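Local coordinates for protein SnoK (PDB 5EPA) that acts as a non-heme iron, 2-oxoglutarate-dependent carbocyclase in the biosynthesis of nogalamycin, at residues 54-59 with 88-93; 62-67 with 79-84; 115-120 with 234-239; 123-128 with 228-233. One frame throughout, in Å; residues are numbered along the deposited sequence.

How the contacts relate
The four contacts lead from an outer helix to the cosubstrate. Along the chain, contact 2 falls between the two segments of contact 1, and contact 4 between those of contact 3. Helix 47-64 supplies a segment to contacts 1 and 2, whose centres are about 12 Å apart, and packs on the sheet through C57. Contact 3 pairs strands 112-122 and 233-242 of the large antiparallel sheet, about 12 Å from contact 1 and about 11 Å from contact 2 between centres; strand 76-81 of contact 2 lies next outward. Contact 4, centred about 18 Å from contact 3, joins the loops flanking those strands; R233, first residue of strand 233-242, bonds both 2-oxoglutarate and L120 O of contact 3.

Contact 1: 54-59 with 88-93; sequences RAACEE and HPELRS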
loop_
_atom_site.group_PDB
_atom_site.type_symbol
_atom_site.label_atom_id
_atom_site.label_comp_id
_atom_site.label_asym_id
_atom_site.label_seq_id
_atom_site.Cartn_x
_atom_site.Cartn_y
_atom_site.Cartn_z
ATOM N N ARG A 54 -10.001 8.739 9.898
ATOM C CA ARG A 54 -8.805 9.232 10.583
ATOM C C ARG A 54 -8.942 9.088 12.114
ATOM O O ARG A 54 -8.001 8.705 12.789
ATOM C CB ARG A 54 -8.528 10.678 10.244
ATOM C CG ARG A 54 -7.297 11.198 10.932
ATOM C CD ARG A 54 -6.959 12.605 10.474
ATOM N NE ARG A 54 -5.759 13.076 11.184
ATOM C CZ ARG A 54 -5.221 14.282 11.017
ATOM N NH1 ARG A 54 -5.757 15.149 10.142
ATOM N NH2 ARG A 54 -4.137 14.623 11.696
ATOM N N ALA A 55 -10.109 9.415 12.644
ATOM C CA ALA A 55 -10.345 9.311 14.078
ATOM C C ALA A 55 -10.213 7.870 14.579
ATOM O O ALA A 55 -9.660 7.619 15.639
ATOM C CB ALA A 55 -11.728 9.877 14.464
ATOM N N ALA A 56 -10.756 6.944 13.814
ATOM C CA ALA A 56 -10.656 5.501 14.137
ATOM C C ALA A 56 -9.219 5.024 14.116
ATOM O O ALA A 56 -8.784 4.325 15.009
ATOM C CB ALA A 56 -11.473 4.696 13.164
ATOM N N CYS A 57 -8.461 5.468 13.127
ATOM C CA CYS A 57 -7.034 5.177 13.099
ATOM C C CYS A 57 -6.300 5.767 14.288
ATOM O O CYS A 57 -5.390 5.142 14.815
ATOM C CB CYS A 57 -6.397 5.660 11.785
ATOM S SG CYS A 57 -6.962 4.706 10.354
ATOM N N GLU A 58 -6.672 6.979 14.711
ATOM C CA GLU A 58 -6.079 7.588 15.905
ATOM C C GLU A 58 -6.391 6.725 17.144
ATOM O O GLU A 58 -5.527 6.542 17.999
ATOM C CB GLU A 58 -6.530 9.052 16.087
ATOM C CG GLU A 58 -5.788 10.052 15.170
ATOM C CD GLU A 58 -6.537 11.377 14.949
ATOM O OE1 GLU A 58 -7.608 11.637 15.589
ATOM O OE2 GLU A 58 -6.020 12.186 14.129
ATOM N N GLU A 59 -7.603 6.192 17.229
ATOM C CA GLU A 59 -7.950 5.310 18.323
ATOM C C GLU A 59 -7.086 4.042 18.313
ATOM O O GLU A 59 -6.585 3.620 19.360
ATOM C CB GLU A 59 -9.432 4.933 18.302
ATOM C CG GLU A 59 -10.362 6.089 18.682
ATOM C CD GLU A 59 -11.819 5.786 18.407
ATOM O OE1 GLU A 59 -12.312 4.745 18.883
ATOM O OE2 GLU A 59 -12.468 6.562 17.670
ATOM N N HIS A 88 -10.031 -2.291 14.685
ATOM C CA HIS A 88 -11.113 -1.386 15.015
ATOM C C HIS A 88 -12.330 -1.839 14.205
ATOM O O HIS A 88 -12.227 -2.082 13.013
ATOM C CB HIS A 88 -10.719 0.034 14.657
ATOM C CG HIS A 88 -11.588 1.074 15.293
ATOM N ND1 HIS A 88 -12.896 1.274 14.918
ATOM C CD2 HIS A 88 -11.342 1.967 16.283
ATOM C CE1 HIS A 88 -13.421 2.244 15.647
ATOM N NE2 HIS A 88 -12.498 2.685 16.480
ATOM N N PRO A 89 -13.482 -1.988 14.848
ATOM C CA PRO A 89 -14.723 -2.356 14.140
ATOM C C PRO A 89 -15.016 -1.514 12.869
ATOM O O PRO A 89 -15.422 -2.073 11.870
ATOM C CB PRO A 89 -15.813 -2.105 15.174
ATOM C CG PRO A 89 -15.110 -2.154 16.496
ATOM C CD PRO A 89 -13.692 -1.724 16.274
ATOM N N GLU A 90 -14.889 -0.195 12.949
ATOM C CA GLU A 90 -15.205 0.708 11.836
ATOM C C GLU A 90 -14.275 0.600 10.628
ATOM O O GLU A 90 -14.650 1.028 9.542
ATOM C CB GLU A 90 -15.239 2.179 12.289
ATOM C CG GLU A 90 -16.498 2.530 13.096
ATOM C CD GLU A 90 -16.408 3.875 13.854
ATOM O OE1 GLU A 90 -15.534 4.725 13.433
ATOM O OE2 GLU A 90 -17.172 4.078 14.837
ATOM N N LEU A 91 -13.099 -0.007 10.785
ATOM C CA LEU A 91 -12.138 -0.043 9.665
ATOM C C LEU A 91 -12.444 -1.117 8.635
ATOM O O LEU A 91 -11.869 -1.126 7.550
ATOM C CB LEU A 91 -10.706 -0.164 10.163
ATOM C CG LEU A 91 -10.244 1.084 10.892
ATOM C CD1 LEU A 91 -8.840 0.897 11.406
ATOM C CD2 LEU A 91 -10.330 2.329 10.022
ATOM N N ARG A 92 -13.328 -2.045 8.977
ATOM C CA ARG A 92 -13.782 -3.018 8.001
ATOM C C ARG A 92 -14.410 -2.285 6.833
ATOM O O ARG A 92 -14.301 -2.728 5.701
ATOM C CB ARG A 92 -14.812 -4.000 8.641
ATOM C CG ARG A 92 -15.425 -5.031 7.688
ATOM C CD ARG A 92 -16.462 -5.908 8.440
ATOM N NE ARG A 92 -15.753 -6.733 9.400
ATOM C CZ ARG A 92 -15.215 -7.913 9.115
ATOM N NH1 ARG A 92 -15.390 -8.473 7.912
ATOM N NH2 ARG A 92 -14.532 -8.566 10.058
ATOM N N SER A 93 -15.122 -1.211 7.143
ATOM C CA SER A 93 -15.859 -0.467 6.128
ATOM C C SER A 93 -14.918 0.439 5.324
ATOM O O SER A 93 -15.333 1.028 4.380
ATOM C CB SER A 93 -17.007 0.339 6.769
ATOM O OG SER A 93 -16.466 1.349 7.614
#
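H88 lays its imidazole against A56 on helix 47-64, and the ring can be followed atom by atom from the backbone outward. Its CB leads to a CG set anti to the backbone N (chi1 -164°), which carries the ring over to the helix. On one side of the ring, ND1 turns back to its own segment and accepts the N-H of E90 at 3.2 Å, with the donor close to the ring plane. On the other side, CD2 lies 3.7 Å from A56 O. The A56 methyl lies over the ring as a whole, with CE1 and NE2 equally near: its CB stands 3.9 Å from the ring centroid and only 6° off the normal, a CH-pi contact over the centre of the face. At the tip, NE2 donates to E59 OE1 at 3.2 Å.

This histidine-carboxylate hydrogen bond lies away from the active site; the nearby C57 side chain is about 13 Å from the bound 2-oxoglutarate at the nearest approach. The bond is fairly straight at the hydrogen and lies in the imidazole plane, yet it meets OE1 from above the carboxylate plane, the two planes being 73° apart. With ND1 accepting and NE2 donating, both ring nitrogens are engaged, which should restrict rotation of the imidazole.

L91 uses one branch for two neighbours: CD2 is 4.1 Å from A56 CB and equally far from C57 SG. L91 also packs on F53 and V60 of the same helix, while C57 also touches M234 and H236 on strand 233-242.

Contact 2: 62-67 with 79-84; sequences EKEGRE and HYVAQA
E64 touches V81 lightly at the end of helix 47-64, its CG 4.5 Å from V81 CG1. G65 then leaves helical geometry with a positive phi of 80°, where a side chain would be jammed against the preceding carbonyl, and its O comes 3.8 Å from V81 CG2. R66 follows, its chain bent at chi2 and chi3, and lays its CD over one face of the H79 imidazole, 3.8 Å from the ring centroid and displaced toward the rim. The guanidinium stands nearly perpendicular to that ring, and a water accepts from R66 NH1 and, weakly, from H79 ND1.

At E67 the chain becomes a strand. E67 and Y80 form an antiparallel hydrogen-bonded pair, each N-H meeting the other's O at 2.8 Å. On the same face of the sheet, E67 CB sits over one face of the Y80 ring, offset toward the rim, 3.9 Å from its centroid, and a second water bridges E67 OE1 and A82 N. The Y80 side chain also packs against W69 and D118. An alanine at Y80 would probably leave E67 without the flat surface under its CB and open a gap beside W69 and D118.

E67 begins strand 67-70, the outermost strand on this side of the sheet. Strand 76-81 lies between it and strand 112-122, with H79 and V81 bonded through their backbones to V121 and I119, while V81 also packs against V60 and L61 of helix 47-64.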
loop_
_atom_site.group_PDB
_atom_site.type_symbol
_atom_site.label_atom_id
_atom_site.label_comp_id
_atom_site.label_asym_id
_atom_site.label_seq_id
_atom_site.Cartn_x
_atom_site.Cartn_y
_atom_site.Cartn_z
ATOM N N GLU A 62 -3.574 4.825 19.574
ATOM C CA GLU A 62 -3.552 5.032 21.011
ATOM C C GLU A 62 -3.610 3.693 21.749
ATOM O O GLU A 62 -2.893 3.465 22.700
ATOM C CB GLU A 62 -4.678 5.999 21.441
ATOM C CG GLU A 62 -4.748 6.195 22.950
ATOM C CD GLU A 62 -5.652 5.267 23.772
ATOM O OE1 GLU A 62 -6.188 4.245 23.267
ATOM O OE2 GLU A 62 -5.803 5.555 24.995
ATOM N N LYS A 63 -4.447 2.802 21.266
ATOM C CA LYS A 63 -4.717 1.525 21.924
ATOM C C LYS A 63 -3.620 0.468 21.715
ATOM O O LYS A 63 -3.185 -0.197 22.643
ATOM C CB LYS A 63 -6.013 0.962 21.360
ATOM C CG LYS A 63 -6.384 -0.345 22.063
ATOM C CD LYS A 63 -7.780 -0.869 21.739
ATOM C CE LYS A 63 -7.794 -2.383 21.926
ATOM N NZ LYS A 63 -9.168 -2.901 21.985
ATOM N N GLU A 64 -3.153 0.358 20.482
ATOM C CA GLU A 64 -2.130 -0.621 20.111
ATOM C C GLU A 64 -0.688 -0.156 20.324
ATOM O O GLU A 64 0.200 -0.966 20.572
ATOM C CB GLU A 64 -2.256 -1.000 18.612
ATOM C CG GLU A 64 -3.649 -1.463 18.214
ATOM C CD GLU A 64 -4.095 -2.704 18.981
ATOM O OE1 GLU A 64 -3.317 -3.683 19.032
ATOM O OE2 GLU A 64 -5.233 -2.717 19.500
ATOM N N GLY A 65 -0.438 1.130 20.185
ATOM C CA GLY A 65 0.923 1.614 20.091
ATOM C C GLY A 65 1.466 1.425 18.676
ATOM O O GLY A 65 1.089 0.487 17.985
ATOM N N ARG A 66 2.358 2.312 18.236
ATOM C CA ARG A 66 2.913 2.205 16.891
ATOM C C ARG A 66 4.233 1.464 16.843
ATOM O O ARG A 66 4.977 1.424 17.790
ATOM C CB ARG A 66 3.047 3.596 16.238
ATOM C CG ARG A 66 4.071 4.510 16.881
ATOM C CD ARG A 66 3.635 5.976 16.777
ATOM N NE ARG A 66 2.497 6.242 17.632
ATOM C CZ ARG A 66 1.637 7.244 17.505
ATOM N NH1 ARG A 66 1.748 8.139 16.530
ATOM N NH2 ARG A 66 0.654 7.363 18.390
ATOM N N GLU A 67 4.529 0.935 15.677
ATOM C CA GLU A 67 5.821 0.355 15.403
ATOM C C GLU A 67 6.629 1.243 14.440
ATOM O O GLU A 67 6.070 1.996 13.652
ATOM C CB GLU A 67 5.664 -1.020 14.791
ATOM C CG GLU A 67 4.733 -1.934 15.572
ATOM C CD GLU A 67 5.091 -3.386 15.363
ATOM O OE1 GLU A 67 4.213 -4.094 14.787
ATOM O OE2 GLU A 67 6.272 -3.769 15.661
ATOM N N HIS A 79 5.875 5.425 10.892
ATOM C CA HIS A 79 5.247 4.794 12.089
ATOM C C HIS A 79 4.050 4.034 11.601
ATOM O O HIS A 79 3.239 4.600 10.846
ATOM C CB HIS A 79 4.803 5.794 13.128
ATOM C CG HIS A 79 5.905 6.272 13.997
ATOM N ND1 HIS A 79 6.069 7.597 14.319
ATOM C CD2 HIS A 79 6.918 5.612 14.601
ATOM C CE1 HIS A 79 7.142 7.740 15.085
ATOM N NE2 HIS A 79 7.661 6.542 15.289
ATOM N N TYR A 80 3.915 2.770 12.007
ATOM C CA TYR A 80 2.818 1.982 11.492
ATOM C C TYR A 80 2.122 1.105 12.522
ATOM O O TYR A 80 2.659 0.825 13.582
ATOM C CB TYR A 80 3.283 1.119 10.317
ATOM C CG TYR A 80 4.174 -0.034 10.700
ATOM C CD1 TYR A 80 5.531 0.113 10.773
ATOM C CD2 TYR A 80 3.645 -1.307 10.911
ATOM C CE1 TYR A 80 6.368 -0.965 11.088
ATOM C CE2 TYR A 80 4.476 -2.391 11.229
ATOM C CZ TYR A 80 5.837 -2.201 11.321
ATOM O OH TYR A 80 6.650 -3.241 11.633
ATOM N N VAL A 81 0.906 0.692 12.170
ATOM C CA VAL A 81 0.208 -0.401 12.835
ATOM C C VAL A 81 -0.205 -1.386 11.762
ATOM O O VAL A 81 -0.886 -1.010 10.822
ATOM C CB VAL A 81 -1.031 0.050 13.569
ATOM C CG1 VAL A 81 -1.773 -1.164 14.182
ATOM C CG2 VAL A 81 -0.662 1.028 14.655
ATOM N N ALA A 82 0.260 -2.632 11.873
ATOM C CA ALA A 82 -0.021 -3.663 10.866
ATOM C C ALA A 82 -1.353 -4.384 11.185
ATOM O O ALA A 82 -1.859 -4.305 12.288
ATOM C CB ALA A 82 1.107 -4.662 10.838
ATOM N N GLN A 83 -1.926 -5.034 10.167
ATOM C CA GLN A 83 -3.255 -5.679 10.270
ATOM C C GLN A 83 -4.265 -4.721 10.890
ATOM O O GLN A 83 -5.113 -5.103 11.702
ATOM C CB GLN A 83 -3.185 -6.951 11.104
ATOM C CG GLN A 83 -2.521 -8.124 10.397
ATOM C CD GLN A 83 -1.029 -7.935 10.214
ATOM O OE1 GLN A 83 -0.525 -7.932 9.085
ATOM N NE2 GLN A 83 -0.309 -7.772 11.310
ATOM N N ALA A 84 -4.148 -3.472 10.505
ATOM C CA ALA A 84 -4.796 -2.396 11.212
ATOM C C ALA A 84 -6.299 -2.467 11.159
ATOM O O ALA A 84 -6.962 -2.156 12.145
ATOM C CB ALA A 84 -4.324 -1.022 10.660
HETATM O O HOH W 1 3.794 9.002 15.315
HETATM O O HOH W 2 1.760 -3.179 14.584
#

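Contact 3: 115-120 with 234-239; sequences YSSDIL and MAHGVV
S117 OG reaches diagonally across two antiparallel strands to H236 NE2, the backbone pairs being S117 with V238 and I119 with H236. The two atoms are hydrogen-bonded at 2.8 Å, with either able to donate. With CG anti to the backbone N (chi1 -157°), the H236 ring is carried toward strand 112-122. The carbonyl oxygen of D118 lies 3.6 Å above the centre of the H236 ring while accepting from G237 N.

Backbone bonds run the length of the pair, among them D118 N to G237 O at 2.8 Å. A water joins D118 OD1 and G237 O. At one end Y115 N and S116 O both bond to V239, a classic beta bulge.

Packing contacts complete the pairing. I119 CG1 lies 3.7 Å from H236 CE1, and L120 CD1 is 3.7 Å from G237 N, where a side chain on the glycine would clash. The Y115 and V239 side chains lie side by side in an apolar contact, CB to CG1 3.9 Å. An alanine at H236 would probably leave S117 OG without this partner and open a gap beside I119 and C57.

Such pairing, deep in an antiparallel sheet with L120 lining the 2-oxoglutarate pocket, is consistent with the double-stranded beta-helix core of the cupin clan, which includes PhyH.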
loop_
_atom_site.group_PDB
_atom_site.type_symbol
_atom_site.label_atom_id
_atom_site.label_comp_id
_atom_site.label_asym_id
_atom_site.label_seq_id
_atom_site.Cartn_x
_atom_site.Cartn_y
_atom_site.Cartn_z
ATOM N N TYR A 115 -5.750 -8.692 2.082
ATOM C CA TYR A 115 -4.618 -9.344 2.720
ATOM C C TYR A 115 -4.364 -8.714 4.071
ATOM O O TYR A 115 -4.193 -9.410 5.066
ATOM C CB TYR A 115 -3.305 -9.286 1.892
ATOM C CG TYR A 115 -2.101 -9.637 2.746
ATOM C CD1 TYR A 115 -1.955 -10.888 3.270
ATOM C CD2 TYR A 115 -1.178 -8.693 3.110
ATOM C CE1 TYR A 115 -0.895 -11.224 4.101
ATOM C CE2 TYR A 115 -0.096 -9.021 3.929
ATOM C CZ TYR A 115 0.011 -10.308 4.440
ATOM O OH TYR A 115 1.061 -10.630 5.293
ATOM N N SER A 116 -4.296 -7.396 4.092
ATOM C CA SER A 116 -3.953 -6.664 5.304
ATOM C C SER A 116 -4.157 -5.189 5.053
ATOM O O SER A 116 -4.456 -4.758 3.923
ATOM C CB SER A 116 -2.492 -6.889 5.696
ATOM O OG SER A 116 -2.240 -6.420 6.999
ATOM N N SER A 117 -3.993 -4.409 6.113
ATOM C CA SER A 117 -3.871 -2.973 5.964
ATOM C C SER A 117 -2.907 -2.431 6.987
ATOM O O SER A 117 -2.653 -3.084 8.019
ATOM C CB SER A 117 -5.241 -2.296 6.061
ATOM O OG SER A 117 -5.671 -2.089 7.391
ATOM N N ASP A 118 -2.421 -1.229 6.731
ATOM C CA ASP A 118 -1.536 -0.573 7.663
ATOM C C ASP A 118 -1.912 0.884 7.851
ATOM O O ASP A 118 -2.244 1.573 6.887
ATOM C CB ASP A 118 -0.105 -0.570 7.150
ATOM C CG ASP A 118 0.525 -1.935 7.181
ATOM O OD1 ASP A 118 0.234 -2.741 6.280
ATOM O OD2 ASP A 118 1.340 -2.201 8.093
ATOM N N ILE A 119 -1.806 1.356 9.082
ATOM C CA ILE A 119 -1.816 2.773 9.328
ATOM C C ILE A 119 -0.401 3.253 9.055
ATOM O O ILE A 119 0.571 2.664 9.542
ATOM C CB ILE A 119 -2.220 3.059 10.749
ATOM C CG1 ILE A 119 -3.718 2.803 10.947
ATOM C CG2 ILE A 119 -1.931 4.515 11.083
ATOM C CD1 ILE A 119 -4.092 2.626 12.411
ATOM N N LEU A 120 -0.264 4.301 8.237
ATOM C CA LEU A 120 1.077 4.741 7.745
ATOM C C LEU A 120 1.305 6.226 7.980
ATOM O O LEU A 120 0.820 7.086 7.228
ATOM C CB LEU A 120 1.227 4.441 6.250
ATOM C CG LEU A 120 1.117 2.968 5.851
ATOM C CD1 LEU A 120 0.768 2.916 4.360
ATOM C CD2 LEU A 120 2.373 2.177 6.161
ATOM N N MET A 234 -0.813 11.228 7.303
ATOM C CA MET A 234 -1.381 9.902 7.569
ATOM C C MET A 234 -1.993 9.348 6.319
ATOM O O MET A 234 -2.898 9.940 5.748
ATOM C CB MET A 234 -2.437 9.908 8.680
ATOM C CG MET A 234 -2.993 8.505 8.925
ATOM S SD MET A 234 -4.383 8.298 10.092
ATOM C CE MET A 234 -3.641 8.892 11.600
ATOM N N ALA A 235 -1.522 8.166 5.927
ATOM C CA ALA A 235 -2.230 7.376 4.943
ATOM C C ALA A 235 -2.656 6.031 5.546
ATOM O O ALA A 235 -2.177 5.625 6.614
ATOM C CB ALA A 235 -1.362 7.150 3.717
ATOM N N HIS A 236 -3.529 5.333 4.817
ATOM C CA HIS A 236 -3.907 3.977 5.145
ATOM C C HIS A 236 -3.676 3.120 3.923
ATOM O O HIS A 236 -4.289 3.328 2.889
ATOM C CB HIS A 236 -5.374 3.882 5.571
ATOM C CG HIS A 236 -5.677 2.683 6.414
ATOM N ND1 HIS A 236 -5.621 2.713 7.783
ATOM C CD2 HIS A 236 -5.937 1.403 6.079
ATOM C CE1 HIS A 236 -5.863 1.509 8.267
ATOM N NE2 HIS A 236 -6.072 0.695 7.251
ATOM N N GLY A 237 -2.785 2.140 4.043
ATOM C CA GLY A 237 -2.435 1.295 2.925
ATOM C C GLY A 237 -3.204 0.002 3.028
ATOM O O GLY A 237 -3.120 -0.681 4.027
ATOM N N VAL A 238 -3.944 -0.344 1.995
ATOM C CA VAL A 238 -4.682 -1.600 1.993
ATOM C C VAL A 238 -4.138 -2.534 0.900
ATOM O O VAL A 238 -4.152 -2.157 -0.266
ATOM C CB VAL A 238 -6.182 -1.368 1.718
ATOM C CG1 VAL A 238 -6.948 -2.678 1.813
ATOM C CG2 VAL A 238 -6.734 -0.399 2.698
ATOM N N VAL A 239 -3.728 -3.758 1.260
ATOM C CA VAL A 239 -3.215 -4.691 0.249
ATOM C C VAL A 239 -4.325 -5.627 -0.134
ATOM O O VAL A 239 -4.867 -6.339 0.718
ATOM C CB VAL A 239 -2.027 -5.484 0.763
ATOM C CG1 VAL A 239 -1.585 -6.487 -0.255
ATOM C CG2 VAL A 239 -0.876 -4.556 1.110
HETATM O O HOH W 3 -0.798 -2.817 3.876
#

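Contact 4: 123-128 with 228-233; sequences EPKRTL and TSDSVR. With AKG (2-oxoglutaric acid), chain H.
T228 O approaches the amino end of K125, NZ lying 3.6 Å away, at one end of a loop-to-loop contact built on the type II beta turn from E123 to R126. In that turn K125 takes up a positive phi (66°), and its chain bends at chi2 and chi4. S229 is next: its O accepts from K125 NZ at 3.1 Å, with the donor well above the carbonyl plane, and P124 CB lies 3.2 Å from the same oxygen. The S229 hydroxyl forms an ST turn, taking the N-H of S231, and is further bonded to N227.

D230 completes the grip on the lysine. Its OD1 makes a salt bridge with NZ at 3.0 Å, so one ammonium group ties the backbone and side chain of adjacent residues together. Beyond S231, whose N lies close to P124 CB, V232 sets its CG2 beside P124 CD and 3.4 Å from E123 OE1, the valine and glutamate chains running alongside each other.

The segment ends at R233, which turns toward the binding site. L120 O and G162 O also accept from its guanidinium, holding it in place for 2-oxoglutarate: NH1 bonds O4 of the ligand at 3.1 Å, and NH2 bonds O3 at 2.6 Å.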
loop_
_atom_site.group_PDB
_atom_site.type_symbol
_atom_site.label_atom_id
_atom_site.label_comp_id
_atom_site.label_asym_id
_atom_site.label_seq_id
_atom_site.Cartn_x
_atom_site.Cartn_y
_atom_site.Cartn_z
ATOM N N GLU A 123 5.732 11.663 10.829
ATOM C CA GLU A 123 5.767 12.849 11.636
ATOM C C GLU A 123 6.662 13.883 10.964
ATOM O O GLU A 123 7.665 13.518 10.345
ATOM C CB GLU A 123 6.319 12.546 13.019
ATOM C CG GLU A 123 5.447 11.635 13.878
ATOM C CD GLU A 123 4.160 12.301 14.422
ATOM O OE1 GLU A 123 4.105 13.572 14.538
ATOM O OE2 GLU A 123 3.188 11.519 14.756
ATOM N N PRO A 124 6.306 15.170 11.091
ATOM C CA PRO A 124 7.059 16.249 10.453
ATOM C C PRO A 124 8.426 16.440 11.067
ATOM O O PRO A 124 8.567 16.408 12.277
ATOM C CB PRO A 124 6.197 17.481 10.705
ATOM C CG PRO A 124 5.380 17.151 11.942
ATOM C CD PRO A 124 5.163 15.668 11.881
ATOM N N LYS A 125 9.440 16.537 10.210
ATOM C CA LYS A 125 10.830 16.797 10.620
ATOM C C LYS A 125 11.495 15.677 11.435
ATOM O O LYS A 125 12.609 15.847 11.900
ATOM C CB LYS A 125 10.914 18.112 11.407
ATOM C CG LYS A 125 10.213 19.260 10.703
ATOM C CD LYS A 125 10.930 20.596 10.887
ATOM C CE LYS A 125 10.587 21.561 9.753
ATOM N NZ LYS A 125 9.127 21.874 9.754
ATOM N N ARG A 126 10.842 14.533 11.563
ATOM C CA ARG A 126 11.410 13.393 12.281
ATOM C C ARG A 126 11.413 12.110 11.469
ATOM O O ARG A 126 11.607 11.029 12.019
ATOM C CB ARG A 126 10.631 13.121 13.566
ATOM C CG ARG A 126 10.958 14.070 14.692
ATOM C CD ARG A 126 9.793 14.996 14.913
ATOM N NE ARG A 126 8.734 14.322 15.657
ATOM C CZ ARG A 126 7.558 14.876 15.937
ATOM N NH1 ARG A 126 6.648 14.179 16.625
ATOM N NH2 ARG A 126 7.301 16.137 15.548
ATOM N N THR A 127 11.219 12.228 10.171
ATOM C CA THR A 127 11.175 11.088 9.304
ATOM C C THR A 127 12.181 11.120 8.178
ATOM O O THR A 127 12.489 12.162 7.589
ATOM C CB THR A 127 9.788 10.923 8.659
ATOM O OG1 THR A 127 9.324 12.205 8.213
ATOM C CG2 THR A 127 8.811 10.331 9.669
ATOM N N LEU A 128 12.662 9.935 7.871
ATOM C CA LEU A 128 13.422 9.682 6.659
ATOM C C LEU A 128 12.498 9.419 5.478
ATOM O O LEU A 128 11.305 9.132 5.663
ATOM C CB LEU A 128 14.327 8.462 6.874
ATOM C CG LEU A 128 15.474 8.627 7.885
ATOM C CD1 LEU A 128 16.146 7.278 8.090
ATOM C CD2 LEU A 128 16.498 9.655 7.422
ATOM N N THR A 228 8.964 16.884 5.620
ATOM C CA THR A 228 9.666 18.100 6.078
ATOM C C THR A 228 8.711 19.259 6.203
ATOM O O THR A 228 9.129 20.376 6.464
ATOM C CB THR A 228 10.776 18.534 5.094
ATOM O OG1 THR A 228 10.196 18.671 3.791
ATOM C CG2 THR A 228 11.864 17.487 5.033
ATOM N N SER A 229 7.414 18.975 6.128
ATOM C CA SER A 229 6.387 19.977 6.393
ATOM C C SER A 229 6.246 20.254 7.907
ATOM O O SER A 229 7.071 19.842 8.715
ATOM C CB SER A 229 5.049 19.532 5.808
ATOM O OG SER A 229 4.399 18.589 6.675
ATOM N N ASP A 230 5.177 20.954 8.270
ATOM C CA ASP A 230 4.888 21.251 9.656
ATOM C C ASP A 230 3.753 20.380 10.202
ATOM O O ASP A 230 3.320 20.552 11.344
ATOM C CB ASP A 230 4.543 22.732 9.789
ATOM C CG ASP A 230 5.789 23.628 9.656
ATOM O OD1 ASP A 230 6.716 23.480 10.480
ATOM O OD2 ASP A 230 5.825 24.508 8.760
ATOM N N SER A 231 3.258 19.454 9.382
ATOM C CA SER A 231 2.064 18.677 9.741
ATOM C C SER A 231 2.267 17.195 9.532
ATOM O O SER A 231 2.919 16.770 8.572
ATOM C CB SER A 231 0.886 19.108 8.875
ATOM O OG SER A 231 0.565 20.415 9.176
ATOM N N VAL A 232 1.624 16.423 10.391
ATOM C CA VAL A 232 1.634 14.999 10.299
ATOM C C VAL A 232 1.070 14.551 8.945
ATOM O O VAL A 232 0.100 15.100 8.453
ATOM C CB VAL A 232 0.769 14.365 11.443
ATOM C CG1 VAL A 232 0.712 12.858 11.243
ATOM C CG2 VAL A 232 1.348 14.626 12.816
ATOM N N ARG A 233 1.644 13.507 8.390
ATOM C CA ARG A 233 1.025 12.809 7.239
ATOM C C ARG A 233 0.426 11.496 7.675
ATOM O O ARG A 233 1.104 10.693 8.310
ATOM C CB ARG A 233 2.067 12.457 6.178
ATOM C CG ARG A 233 1.449 11.797 4.983
ATOM C CD ARG A 233 2.441 10.926 4.238
ATOM N NE ARG A 233 2.381 9.574 4.729
ATOM C CZ ARG A 233 3.135 8.560 4.315
ATOM N NH1 ARG A 233 4.080 8.675 3.366
ATOM N NH2 ARG A 233 2.941 7.393 4.900
HETATM C C1 AKG H . 3.029 1.092 0.342
HETATM O O1 AKG H . 1.849 1.489 0.517
HETATM O O2 AKG H . 3.377 0.028 -0.236
HETATM C C2 AKG H . 4.141 1.884 0.860
HETATM O O5 AKG H . 5.242 1.410 0.626
HETATM C C3 AKG H . 3.906 3.170 1.612
HETATM C C4 AKG H . 5.126 3.801 2.289
HETATM C C5 AKG H . 4.739 5.136 2.952
HETATM O O3 AKG H . 3.539 5.391 3.295
HETATM O O4 AKG H . 5.606 5.988 3.166
#